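Local coordinates for protein denovo NTF2 (PDB 6W40) that is a computationally designed NTF2-like protein, probably made to test diverse pocket shapes, and has no established biological function, at residues A26-A31 with G50-V55; E63-R68 with G86-S91; V101-I106 with V115-R120. All coordinates share one frame; numbering follows the deposited sequence.

Contact 1: residues A26-A31 with G50-V55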
loop_
_atom_site.group_PDB
_atom_site.type_symbol
_atom_site.label_atom_id
_atom_site.label_comp_id
_atom_site.label_asym_id
_atom_site.label_seq_id
_atom_site.Cartn_x
_atom_site.Cartn_y
_atom_site.Cartn_z
ATOM N N ALA A 26 -3.787 -13.156 4.555
ATOM C CA ALA A 26 -2.602 -12.926 5.370
ATOM C C ALA A 26 -2.861 -11.990 6.546
ATOM O O ALA A 26 -1.913 -11.614 7.242
ATOM C CB ALA A 26 -1.469 -12.371 4.502
ATOM N N PHE A 27 -4.119 -11.603 6.777
ATOM C CA PHE A 27 -4.449 -10.781 7.934
ATOM C C PHE A 27 -4.178 -11.506 9.245
ATOM O O PHE A 27 -3.938 -10.850 10.264
ATOM C CB PHE A 27 -5.915 -10.347 7.863
ATOM C CG PHE A 27 -6.336 -9.433 8.977
ATOM C CD1 PHE A 27 -6.101 -8.072 8.895
ATOM C CD2 PHE A 27 -6.976 -9.932 10.101
ATOM C CE1 PHE A 27 -6.487 -7.223 9.916
ATOM C CE2 PHE A 27 -7.364 -9.088 11.127
ATOM C CZ PHE A 27 -7.119 -7.733 11.033
ATOM N N HIS A 28 -4.197 -12.842 9.235
ATOM C CA HIS A 28 -4.002 -13.600 10.465
ATOM C C HIS A 28 -2.559 -13.521 10.945
ATOM O O HIS A 28 -2.304 -13.464 12.154
ATOM C CB HIS A 28 -4.414 -15.057 10.250
ATOM C CG HIS A 28 -4.326 -15.903 11.483
ATOM N ND1 HIS A 28 -3.147 -16.470 11.917
ATOM C CD2 HIS A 28 -5.276 -16.293 12.367
ATOM C CE1 HIS A 28 -3.373 -17.167 13.017
ATOM N NE2 HIS A 28 -4.657 -17.075 13.311
ATOM N N GLU A 29 -1.602 -13.512 10.016
ATOM C CA GLU A 29 -0.194 -13.505 10.392
ATOM C C GLU A 29 0.287 -12.138 10.857
ATOM O O GLU A 29 1.344 -12.053 11.492
ATOM C CB GLU A 29 0.668 -13.986 9.221
ATOM C CG GLU A 29 0.768 -13.003 8.066
ATOM C CD GLU A 29 1.420 -13.607 6.835
ATOM O OE1 GLU A 29 1.388 -14.847 6.691
ATOM O OE2 GLU A 29 1.967 -12.842 6.012
ATOM N N MET A 30 -0.455 -11.072 10.563
ATOM C CA MET A 30 -0.080 -9.726 10.967
ATOM C C MET A 30 -0.946 -9.178 12.092
ATOM O O MET A 30 -0.682 -8.073 12.575
ATOM C CB MET A 30 -0.144 -8.774 9.769
ATOM C CG MET A 30 0.730 -9.180 8.601
ATOM S SD MET A 30 0.352 -8.183 7.152
ATOM C CE MET A 30 -1.422 -8.412 7.066
ATOM N N ALA A 31 -1.964 -9.916 12.523
ATOM C CA ALA A 31 -2.865 -9.450 13.566
ATOM C C ALA A 31 -2.291 -9.756 14.943
ATOM O O ALA A 31 -1.807 -10.866 15.192
ATOM C CB ALA A 31 -4.241 -10.097 13.412
ATOM N N GLY A 50 -9.846 -10.491 20.018
ATOM C CA GLY A 50 -9.127 -11.736 19.831
ATOM C C GLY A 50 -8.863 -12.017 18.364
ATOM O O GLY A 50 -9.693 -11.685 17.513
ATOM N N ARG A 51 -7.719 -12.632 18.046
ATOM C CA ARG A 51 -7.347 -12.807 16.643
ATOM C C ARG A 51 -8.343 -13.696 15.907
ATOM O O ARG A 51 -8.660 -13.445 14.740
ATOM C CB ARG A 51 -5.936 -13.383 16.535
ATOM C CG ARG A 51 -5.319 -13.233 15.152
ATOM C CD ARG A 51 -4.164 -14.204 14.937
ATOM N NE ARG A 51 -3.112 -14.069 15.943
ATOM C CZ ARG A 51 -1.885 -14.565 15.806
ATOM N NH1 ARG A 51 -1.556 -15.219 14.700
ATOM N NH2 ARG A 51 -0.984 -14.399 16.767
ATOM N N GLU A 52 -8.848 -14.739 16.572
ATOM C CA GLU A 52 -9.744 -15.676 15.903
ATOM C C GLU A 52 -11.137 -15.088 15.705
ATOM O O GLU A 52 -11.756 -15.299 14.657
ATOM C CB GLU A 52 -9.821 -16.986 16.689
ATOM C CG GLU A 52 -8.476 -17.671 16.881
ATOM C CD GLU A 52 -7.792 -18.007 15.568
ATOM O OE1 GLU A 52 -8.498 -18.233 14.562
ATOM O OE2 GLU A 52 -6.543 -18.043 15.542
ATOM N N GLU A 53 -11.646 -14.352 16.698
ATOM C CA GLU A 53 -12.939 -13.695 16.539
ATOM C C GLU A 53 -12.890 -12.635 15.446
ATOM O O GLU A 53 -13.853 -12.467 14.687
ATOM C CB GLU A 53 -13.377 -13.069 17.863
ATOM C CG GLU A 53 -13.967 -14.041 18.870
ATOM C CD GLU A 53 -15.460 -14.242 18.682
ATOM O OE1 GLU A 53 -15.903 -14.426 17.528
ATOM O OE2 GLU A 53 -16.194 -14.206 19.692
ATOM N N VAL A 54 -11.775 -11.910 15.350
ATOM C CA VAL A 54 -11.668 -10.825 14.380
ATOM C C VAL A 54 -11.561 -11.379 12.965
ATOM O O VAL A 54 -12.248 -10.915 12.046
ATOM C CB VAL A 54 -10.473 -9.918 14.725
ATOM C CG1 VAL A 54 -10.160 -8.983 13.570
ATOM C CG2 VAL A 54 -10.762 -9.126 15.993
ATOM N N VAL A 55 -10.700 -12.381 12.768
ATOM C CA VAL A 55 -10.486 -12.926 11.429
ATOM C C VAL A 55 -11.777 -13.521 10.879
ATOM O O VAL A 55 -12.130 -13.301 9.715
ATOM C CB VAL A 55 -9.343 -13.958 11.449
ATOM C CG1 VAL A 55 -9.332 -14.770 10.162
ATOM C CG2 VAL A 55 -8.007 -13.257 11.642
#
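The short helix 27-30 and Ala31 just after it lie beside the first turn of helix 51-65, with CA atoms 6.6 Å apart at His28 and Val55 and 6.4 Å at Ala31 and Arg51. His28 carries most of the polar chemistry. Its chi1 of -177° sets CG anti to the backbone N; from there the ring reaches the helix with NE2, which donates to Glu52 OE2 at 3.1 Å. The acceptor sits in the imidazole plane and is met on its syn side, somewhat out of the carboxylate plane. Over one face of the same ring lies Arg51 CD, a CH-pi contact 3.5 Å from the ring centroid, while Arg51 CG packs on Ala31 CB at 3.7 Å. Ala31 O lies over one face of the guanidinium. Deeper in, Phe27 meets two valines: Val55 CG2 approaches the ring edge near CD2, and Val54 CG1 touches CE2 at 3.7 Å. The Phe27 ring also reaches Ile112 and Val115 of strand 111-119. Apolar packing on the inside is thus joined to a polar outer rim, where the carboxylate of Glu52 would probably favour a protonated His28, and the nearby Arg51 guanidinium would oppose it.

Contact 2: residues E63-R68 with G86-S91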
loop_
_atom_site.group_PDB
_atom_site.type_symbol
_atom_site.label_atom_id
_atom_site.label_comp_id
_atom_site.label_asym_id
_atom_site.label_seq_id
_atom_site.Cartn_x
_atom_site.Cartn_y
_atom_site.Cartn_z
ATOM N N GLU A 63 -16.820 -11.341 2.536
ATOM C CA GLU A 63 -17.648 -12.235 1.733
ATOM C C GLU A 63 -18.950 -11.569 1.310
ATOM O O GLU A 63 -19.454 -11.840 0.213
ATOM C CB GLU A 63 -17.949 -13.521 2.503
ATOM C CG GLU A 63 -16.824 -14.542 2.506
ATOM C CD GLU A 63 -17.263 -15.882 3.073
ATOM O OE1 GLU A 63 -18.391 -15.964 3.609
ATOM O OE2 GLU A 63 -16.482 -16.853 2.978
ATOM N N HIS A 64 -19.510 -10.702 2.159
ATOM C CA HIS A 64 -20.787 -10.077 1.836
ATOM C C HIS A 64 -20.649 -9.065 0.706
ATOM O O HIS A 64 -21.599 -8.858 -0.056
ATOM C CB HIS A 64 -21.378 -9.409 3.076
ATOM C CG HIS A 64 -22.788 -8.937 2.893
ATOM N ND1 HIS A 64 -23.099 -7.670 2.449
ATOM C CD2 HIS A 64 -23.970 -9.564 3.098
ATOM C CE1 HIS A 64 -24.411 -7.536 2.389
ATOM N NE2 HIS A 64 -24.964 -8.671 2.776
ATOM N N TRP A 65 -19.488 -8.429 0.582
ATOM C CA TRP A 65 -19.233 -7.485 -0.497
ATOM C C TRP A 65 -18.358 -8.066 -1.600
ATOM O O TRP A 65 -18.117 -7.382 -2.599
ATOM C CB TRP A 65 -18.588 -6.207 0.055
ATOM C CG TRP A 65 -19.568 -5.219 0.619
ATOM C CD1 TRP A 65 -20.107 -4.145 -0.026
ATOM C CD2 TRP A 65 -20.123 -5.213 1.941
ATOM N NE1 TRP A 65 -20.965 -3.471 0.810
ATOM C CE2 TRP A 65 -20.993 -4.107 2.024
ATOM C CE3 TRP A 65 -19.972 -6.036 3.060
ATOM C CZ2 TRP A 65 -21.706 -3.802 3.181
ATOM C CZ3 TRP A 65 -20.684 -5.732 4.208
ATOM C CH2 TRP A 65 -21.538 -4.624 4.260
ATOM N N ARG A 66 -17.895 -9.308 -1.449
ATOM C CA ARG A 66 -17.013 -9.956 -2.424
ATOM C C ARG A 66 -15.778 -9.098 -2.689
ATOM O O ARG A 66 -15.410 -8.823 -3.833
ATOM C CB ARG A 66 -17.758 -10.265 -3.723
ATOM C CG ARG A 66 -19.079 -10.989 -3.528
ATOM C CD ARG A 66 -19.643 -11.475 -4.854
ATOM N NE ARG A 66 -20.983 -12.039 -4.707
ATOM C CZ ARG A 66 -21.632 -12.684 -5.670
ATOM N NH1 ARG A 66 -21.064 -12.859 -6.856
ATOM N NH2 ARG A 66 -22.850 -13.161 -5.447
ATOM N N VAL A 67 -15.133 -8.673 -1.604
ATOM C CA VAL A 67 -14.046 -7.707 -1.701
ATOM C C VAL A 67 -12.797 -8.383 -2.244
ATOM O O VAL A 67 -12.370 -9.434 -1.746
ATOM C CB VAL A 67 -13.776 -7.066 -0.332
ATOM C CG1 VAL A 67 -12.564 -6.149 -0.405
ATOM C CG2 VAL A 67 -14.998 -6.304 0.145
ATOM N N ARG A 68 -12.206 -7.782 -3.275
ATOM C CA ARG A 68 -10.883 -8.157 -3.755
ATOM C C ARG A 68 -9.800 -7.233 -3.214
ATOM O O ARG A 68 -8.778 -7.704 -2.708
ATOM C CB ARG A 68 -10.853 -8.158 -5.287
ATOM C CG ARG A 68 -11.632 -9.296 -5.920
ATOM C CD ARG A 68 -11.525 -9.250 -7.433
ATOM N NE ARG A 68 -12.128 -10.421 -8.058
ATOM C CZ ARG A 68 -12.198 -10.612 -9.371
ATOM N NH1 ARG A 68 -11.703 -9.705 -10.201
ATOM N NH2 ARG A 68 -12.765 -11.709 -9.854
ATOM N N GLY A 86 -11.724 5.140 0.795
ATOM C CA GLY A 86 -11.748 4.519 -0.515
ATOM C C GLY A 86 -13.091 3.937 -0.908
ATOM O O GLY A 86 -14.141 4.366 -0.424
ATOM N N ARG A 87 -13.044 2.947 -1.799
ATOM C CA ARG A 87 -14.233 2.344 -2.383
ATOM C C ARG A 87 -13.925 0.881 -2.670
ATOM O O ARG A 87 -12.806 0.549 -3.074
ATOM C CB ARG A 87 -14.640 3.085 -3.663
ATOM C CG ARG A 87 -16.067 2.860 -4.138
ATOM C CD ARG A 87 -16.454 3.938 -5.148
ATOM N NE ARG A 87 -17.699 3.641 -5.854
ATOM C CZ ARG A 87 -18.896 4.088 -5.489
ATOM N NH1 ARG A 87 -19.024 4.849 -4.410
ATOM N NH2 ARG A 87 -19.968 3.760 -6.196
ATOM N N TRP A 88 -14.909 0.010 -2.451
ATOM C CA TRP A 88 -14.668 -1.422 -2.582
ATOM C C TRP A 88 -14.294 -1.787 -4.013
ATOM O O TRP A 88 -14.845 -1.248 -4.976
ATOM C CB TRP A 88 -15.899 -2.228 -2.159
ATOM C CG TRP A 88 -16.162 -2.292 -0.678
ATOM C CD1 TRP A 88 -17.352 -2.057 -0.053
ATOM C CD2 TRP A 88 -15.226 -2.624 0.359
ATOM N NE1 TRP A 88 -17.217 -2.219 1.303
ATOM C CE2 TRP A 88 -15.922 -2.566 1.582
ATOM C CE3 TRP A 88 -13.869 -2.961 0.371
ATOM C CZ2 TRP A 88 -15.307 -2.832 2.804
ATOM C CZ3 TRP A 88 -13.262 -3.225 1.585
ATOM C CH2 TRP A 88 -13.981 -3.159 2.784
ATOM N N GLU A 89 -13.342 -2.709 -4.143
ATOM C CA GLU A 89 -13.029 -3.353 -5.417
ATOM C C GLU A 89 -13.629 -4.752 -5.351
ATOM O O GLU A 89 -13.011 -5.694 -4.854
ATOM C CB GLU A 89 -11.526 -3.390 -5.671
ATOM C CG GLU A 89 -11.136 -4.137 -6.939
ATOM C CD GLU A 89 -9.641 -4.342 -7.061
ATOM O OE1 GLU A 89 -8.879 -3.503 -6.533
ATOM O OE2 GLU A 89 -9.226 -5.345 -7.679
ATOM N N THR A 90 -14.854 -4.882 -5.845
ATOM C CA THR A 90 -15.591 -6.127 -5.734
ATOM C C THR A 90 -15.399 -6.987 -6.980
ATOM O O THR A 90 -14.880 -6.542 -8.006
ATOM C CB THR A 90 -17.076 -5.850 -5.506
ATOM O OG1 THR A 90 -17.631 -5.242 -6.679
ATOM C CG2 THR A 90 -17.260 -4.912 -4.324
ATOM N N SER A 91 -15.828 -8.242 -6.875
ATOM C CA SER A 91 -15.781 -9.175 -7.991
ATOM C C SER A 91 -17.075 -9.194 -8.796
ATOM O O SER A 91 -17.193 -9.998 -9.727
ATOM C CB SER A 91 -15.466 -10.587 -7.485
ATOM O OG SER A 91 -16.483 -11.064 -6.623
#
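Arg68 N donates to Glu89 O at 2.7 Å, the shortest polar bond here and a fairly straight one. Together with Ser91 N to Arg66 O at 3.1 Å, a more bent bond, it flanks the antiparallel non-hydrogen-bonded pair Val67 and Thr90, where strand 67-72 begins to pair with strand 81-90 in the curved sheet of the NTF2-like fold. The chain has just left helix 51-65: Arg66 takes a positive phi (54°), and its own carbonyl already bonds to the neighbouring segment. Arg66 O also receives a CA-H...O contact from Thr90, while Thr90 OG1 turns to Asp98.

Beneath this junction Trp88 is the main apolar partner. Val67 CG2 sits over one face of its six-membered ring, 3.7 Å from the centroid, and Val67 CG1 touches CE3 of the same ring. At the pyrrole end Trp88 CD1 meets Trp65 CD1 at 3.5 Å, the two five-membered rings inclined at 40°. Trp65 presents one face to Trp88 NE1 and gives its own NE1 to Glu99. An alanine at Trp88 would probably open a gap beside Val67 and Trp65, leaving the Val67 methyls and the near face of Trp65 without their aromatic partner. On the outer side, the guanidinium of Arg68 has Ser91 CA over one face, and its NE lies 3.4 Å from Ser91 CB. Ser91 OG, set between the backbone N and the carbonyl carbon (chi1 63°), rests 3.3 Å from Arg66 CB.

Contact 3: residues V101-I106 with V115-R120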
loop_
_atom_site.group_PDB
_atom_site.type_symbol
_atom_site.label_atom_id
_atom_site.label_comp_id
_atom_site.label_asym_id
_atom_site.label_seq_id
_atom_site.Cartn_x
_atom_site.Cartn_y
_atom_site.Cartn_z
ATOM N N VAL A 101 -15.979 3.281 1.883
ATOM C CA VAL A 101 -15.487 2.659 3.106
ATOM C C VAL A 101 -14.332 3.485 3.654
ATOM O O VAL A 101 -13.508 4.008 2.896
ATOM C CB VAL A 101 -15.057 1.195 2.857
ATOM C CG1 VAL A 101 -13.964 1.123 1.797
ATOM C CG2 VAL A 101 -14.606 0.531 4.152
ATOM N N GLU A 102 -14.293 3.625 4.976
ATOM C CA GLU A 102 -13.164 4.213 5.680
ATOM C C GLU A 102 -12.562 3.149 6.584
ATOM O O GLU A 102 -13.292 2.455 7.299
ATOM C CB GLU A 102 -13.587 5.435 6.500
ATOM C CG GLU A 102 -12.448 6.072 7.283
ATOM C CD GLU A 102 -12.889 7.281 8.086
ATOM O OE1 GLU A 102 -14.022 7.760 7.873
ATOM O OE2 GLU A 102 -12.101 7.750 8.933
ATOM N N LEU A 103 -11.240 3.011 6.545
ATOM C CA LEU A 103 -10.551 1.997 7.329
ATOM C C LEU A 103 -9.481 2.653 8.186
ATOM O O LEU A 103 -8.716 3.491 7.699
ATOM C CB LEU A 103 -9.928 0.925 6.432
ATOM C CG LEU A 103 -10.909 0.193 5.516
ATOM C CD1 LEU A 103 -10.919 0.819 4.128
ATOM C CD2 LEU A 103 -10.585 -1.290 5.451
ATOM N N ILE A 104 -9.433 2.269 9.458
ATOM C CA ILE A 104 -8.444 2.768 10.403
ATOM C C ILE A 104 -7.712 1.570 10.987
ATOM O O ILE A 104 -8.332 0.700 11.612
ATOM C CB ILE A 104 -9.088 3.617 11.508
ATOM C CG1 ILE A 104 -9.739 4.857 10.893
ATOM C CG2 ILE A 104 -8.051 4.010 12.552
ATOM C CD1 ILE A 104 -10.691 5.561 11.817
ATOM N N VAL A 105 -6.400 1.520 10.775
ATOM C CA VAL A 105 -5.566 0.404 11.205
ATOM C C VAL A 105 -4.516 0.940 12.164
ATOM O O VAL A 105 -3.752 1.847 11.813
ATOM C CB VAL A 105 -4.905 -0.306 10.015
ATOM C CG1 VAL A 105 -3.970 -1.404 10.506
ATOM C CG2 VAL A 105 -5.965 -0.870 9.083
ATOM N N ILE A 106 -4.475 0.377 13.369
ATOM C CA ILE A 106 -3.507 0.755 14.391
ATOM C C ILE A 106 -2.473 -0.356 14.488
ATOM O O ILE A 106 -2.823 -1.523 14.707
ATOM C CB ILE A 106 -4.184 1.002 15.748
ATOM C CG1 ILE A 106 -5.222 2.120 15.625
ATOM C CG2 ILE A 106 -3.146 1.344 16.805
ATOM C CD1 ILE A 106 -5.930 2.440 16.923
ATOM N N VAL A 115 -8.483 -2.578 14.193
ATOM C CA VAL A 115 -9.035 -2.271 12.879
ATOM C C VAL A 115 -10.426 -1.690 13.076
ATOM O O VAL A 115 -11.235 -2.247 13.825
ATOM C CB VAL A 115 -9.105 -3.513 11.970
ATOM C CG1 VAL A 115 -9.725 -3.153 10.625
ATOM C CG2 VAL A 115 -7.729 -4.116 11.777
ATOM N N ARG A 116 -10.702 -0.571 12.413
ATOM C CA ARG A 116 -12.039 0.007 12.380
ATOM C C ARG A 116 -12.472 0.146 10.930
ATOM O O ARG A 116 -11.698 0.617 10.090
ATOM C CB ARG A 116 -12.093 1.366 13.083
ATOM C CG ARG A 116 -13.494 1.959 13.104
ATOM C CD ARG A 116 -13.582 3.229 13.931
ATOM N NE ARG A 116 -14.969 3.664 14.076
ATOM C CZ ARG A 116 -15.348 4.765 14.717
ATOM N NH1 ARG A 116 -14.443 5.556 15.277
ATOM N NH2 ARG A 116 -16.634 5.076 14.796
ATOM N N ILE A 117 -13.702 -0.265 10.640
ATOM C CA ILE A 117 -14.250 -0.218 9.292
ATOM C C ILE A 117 -15.622 0.434 9.362
ATOM O O ILE A 117 -16.491 -0.016 10.119
ATOM C CB ILE A 117 -14.337 -1.617 8.658
ATOM C CG1 ILE A 117 -12.927 -2.166 8.420
ATOM C CG2 ILE A 117 -15.131 -1.568 7.361
ATOM C CD1 ILE A 117 -12.887 -3.539 7.801
ATOM N N ILE A 118 -15.813 1.495 8.582
ATOM C CA ILE A 118 -17.056 2.255 8.554
ATOM C C ILE A 118 -17.573 2.248 7.124
ATOM O O ILE A 118 -16.873 2.686 6.203
ATOM C CB ILE A 118 -16.858 3.692 9.062
ATOM C CG1 ILE A 118 -16.279 3.674 10.477
ATOM C CG2 ILE A 118 -18.173 4.456 9.026
ATOM C CD1 ILE A 118 -15.822 5.026 10.966
ATOM N N ILE A 119 -18.792 1.750 6.938
ATOM C CA ILE A 119 -19.416 1.650 5.626
ATOM C C ILE A 119 -20.720 2.431 5.655
ATOM O O ILE A 119 -21.572 2.195 6.521
ATOM C CB ILE A 119 -19.671 0.185 5.229
ATOM C CG1 ILE A 119 -18.377 -0.627 5.315
ATOM C CG2 ILE A 119 -20.251 0.110 3.827
ATOM C CD1 ILE A 119 -18.563 -2.095 5.005
ATOM N N ARG A 120 -20.872 3.359 4.717
ATOM C CA ARG A 120 -22.120 4.099 4.571
ATOM C C ARG A 120 -22.786 3.761 3.243
ATOM O O ARG A 120 -22.116 3.392 2.277
ATOM C CB ARG A 120 -21.880 5.608 4.666
ATOM C CG ARG A 120 -21.296 6.078 5.989
ATOM C CD ARG A 120 -21.651 7.535 6.240
ATOM N NE ARG A 120 -21.471 8.355 5.045
ATOM C CZ ARG A 120 -21.935 9.594 4.913
ATOM N NH1 ARG A 120 -22.612 10.157 5.903
ATOM N NH2 ARG A 120 -21.724 10.268 3.790
ATOM O OXT ARG A 120 -24.006 3.847 3.103
#
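Ile117 meets Val101 and Leu103 on the neighbouring strand, and its side chain can be followed outward from the backbone. CB stands on the same side of the sheet as Val101, Leu103, Val105, Val115 and Ile119. Of its two branches, Ile117 CG2 is anti to the backbone N and reaches Val101 CG2 at 3.9 Å. The other, Ile117 CG1, lies anti to the carbonyl carbon (Ile117 chi1 -67°) and touches Leu103 CD2, also at 3.9 Å. At the tip, Ile117 CD1 stays within 4.0 Å of that same Leu103 CD2, so this one methyl touches both atoms of the ethyl arm; the two side chains lie side by side and point the same way. Val101 CG2 is shared, since it also meets Ile119 CG1 at 4.1 Å.

The frame behind these side chains is a beta hairpin of strands 100-108 and 111-119, within the curved sheet of the NTF2-like fold; its parts 101-106 and 115-119 run antiparallel, with 174° between their directions. Two hydrogen-bonded pairs hold this part of it. Glu102 and Ile118 exchange N-H...O bonds in both directions, and Ile104 and Arg116 do the same, with Arg116 N to Ile104 O the shortest of the four at 2.8 Å. Between them sits the non-hydrogen-bonded pair Leu103 and Ile117, where CA-H groups lean on carbonyls, as Leu103 CA does on Arg116 O.

Helix 51-65 lies over the inner face: Leu58 and Leu61 touch Ile117, and Leu61 and Trp65 touch Ile119. On the other face Ile104 CB packs against Arg116 CB at 4.1 Å, after which the arginine runs out extended to a salt bridge between its NH2 and Asp40 of strand 35-41.

How the contacts relate
The three contacts follow one another along the chain, each closing before the next opens. Contacts 1 and 2 take opposite ends of helix 51-65; their centres are 19 Å apart and their nearest atoms about 9 Å apart, without touching. Contact 3 lies nearest the centre of the molecule and touches both. Phe27 CZ of contact 1 packs on Val115 CG2 at 3.7 Å, while Trp88 and Trp65 of contact 2 rest on Ile119, and Trp88 also on Val101. Contacts 2 and 3 share a sheet too, strands 81-90 and 100-108 being neighbours in it. Contact 3 thus supplies the sheet face on which Phe27 packs near one end, and Trp88 with Trp65, at the C-terminal end of helix 51-65, near the other.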